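Local structure of ATP phosphoribosyltransferase regulatory subunit (Bacillus halodurans, 3OD1) at residues Val57-Ile63 with Pro83-Pro88. The protein is probably required for the first step of histidine biosynthesis, as the partner of the catalytic subunit HisG, and may allow feedback regulation by histidine. Residues are numbered along the deposited sequence; the frame is centred on the assembly and turned at random.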
# COMPACT_ATOMS: atom_id res chain seq x y z
N VAL B 57 -2.57 9.57 18.91
CA VAL B 57 -1.48 9.47 17.95
C VAL B 57 -1.22 10.80 17.23
O VAL B 57 -0.07 11.21 17.06
CB VAL B 57 -1.78 8.36 16.92
CG1 VAL B 57 -0.78 8.39 15.77
CG2 VAL B 57 -1.80 7.00 17.61
N GLY B 58 -2.29 11.47 16.81
CA GLY B 58 -2.12 12.73 16.10
C GLY B 58 -1.20 13.68 16.84
O GLY B 58 -0.21 14.17 16.28
N VAL B 59 -1.50 13.93 18.11
CA VAL B 59 -0.74 14.90 18.89
C VAL B 59 0.71 14.50 19.20
O VAL B 59 1.59 15.35 19.24
CB VAL B 59 -1.45 15.27 20.22
CG1 VAL B 59 -2.76 16.01 19.94
CG2 VAL B 59 -1.71 14.02 21.05
N VAL B 60 0.98 13.21 19.41
CA VAL B 60 2.34 12.82 19.79
C VAL B 60 3.23 12.60 18.57
O VAL B 60 4.42 12.30 18.71
CB VAL B 60 2.36 11.58 20.71
CG1 VAL B 60 1.60 11.88 21.99
CG2 VAL B 60 1.76 10.37 20.00
N SER B 61 2.66 12.75 17.39
CA SER B 61 3.42 12.67 16.15
C SER B 61 4.45 13.79 16.05
O SER B 61 4.26 14.88 16.61
CB SER B 61 2.47 12.75 14.95
OG SER B 61 3.20 12.88 13.74
N ALA B 62 5.55 13.52 15.35
CA ALA B 62 6.57 14.54 15.09
C ALA B 62 6.07 15.60 14.12
O ALA B 62 6.60 16.70 14.05
CB ALA B 62 7.84 13.90 14.56
N ILE B 63 5.04 15.25 13.35
CA ILE B 63 4.44 16.16 12.37
C ILE B 63 3.69 17.28 13.08
O ILE B 63 2.91 17.02 13.99
CB ILE B 63 3.49 15.39 11.42
CG1 ILE B 63 4.21 14.16 10.87
CG2 ILE B 63 3.03 16.28 10.28
CD1 ILE B 63 5.58 14.47 10.29
N PRO B 83 -0.10 10.66 9.91
CA PRO B 83 0.95 11.58 9.50
C PRO B 83 2.31 10.89 9.36
O PRO B 83 3.18 11.38 8.63
CB PRO B 83 0.97 12.61 10.65
CG PRO B 83 0.40 11.88 11.82
CD PRO B 83 -0.64 10.97 11.24
N ASP B 84 2.50 9.77 10.06
CA ASP B 84 3.79 9.08 10.07
C ASP B 84 3.58 7.63 10.52
O ASP B 84 2.49 7.27 10.96
CB ASP B 84 4.76 9.78 11.01
CG ASP B 84 4.31 9.71 12.49
OD1 ASP B 84 3.35 10.41 12.86
OD2 ASP B 84 4.90 8.95 13.27
N MSE B 85 4.62 6.81 10.46
CA MSE B 85 4.52 5.43 10.94
C MSE B 85 5.15 5.20 12.33
O MSE B 85 4.91 4.16 12.95
CB MSE B 85 5.11 4.45 9.92
CG MSE B 85 4.14 4.16 8.73
SE MSE B 85 2.42 3.45 9.33
CE MSE B 85 3.01 1.74 10.07
N THR B 86 5.92 6.17 12.80
CA THR B 86 6.60 6.01 14.09
C THR B 86 5.62 6.02 15.26
O THR B 86 5.67 5.14 16.13
CB THR B 86 7.69 7.08 14.31
OG1 THR B 86 8.63 7.03 13.23
CG2 THR B 86 8.42 6.81 15.63
N ALA B 87 4.72 6.99 15.30
CA ALA B 87 3.75 7.04 16.39
C ALA B 87 2.76 5.85 16.34
O ALA B 87 2.45 5.23 17.38
CB ALA B 87 3.03 8.39 16.44
N PRO B 88 2.28 5.49 15.14
CA PRO B 88 1.46 4.27 15.08
C PRO B 88 2.25 3.04 15.52
O PRO B 88 1.70 2.19 16.21
CB PRO B 88 1.05 4.19 13.60
CG PRO B 88 0.98 5.65 13.18
CD PRO B 88 2.15 6.30 13.91
O HOH W 1 6.33 10.55 15.10
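The carboxylate of Asp84 meets Ser61 over one face: Ser61 OG donates to Asp84 OD1 at 2.6 Å. It comes in 48° out of the carboxylate plane. On the other side of the plane, but nearer to it, lies Ala87 N, which donates to the syn side of Asp84 OD2 in a nearly straight bond (173°). A water on the same side as Ser61 OG also donates to Asp84 OD2 and accepts from Ala62 N, giving a second, indirect link across the contact. Three bonds therefore hold the carboxylate and would limit its rotation. Its reach forward to Ala87 N depends on a first torsion (chi1 65°) that sets CG between the backbone N and carbonyl carbon of Asp84. Ser61 OG, besides donating, accepts from Ile63 N at 3.0 Å.

Beside this polar centre, the Pro83 ring brings CG to 3.5 Å from Ser61 OG, while Pro83 CB packs against Ile63 CG1 at 3.6 Å. Farther along, Val57 reaches across with CG1, anti to the backbone N, to lie 3.9 Å from Ala87 CB and to meet Pro88 CD. Beyond the contact, Arg114 NH1 hydrogen-bonds to Pro83 O, and Ile63 packs on Arg114. In this class II aminoacyl-tRNA synthetase-type domain, related to histidyl-tRNA synthetase, an ST turn just past helix 54-60 is thus joined to Asp84, the N-cap of helix 86-94.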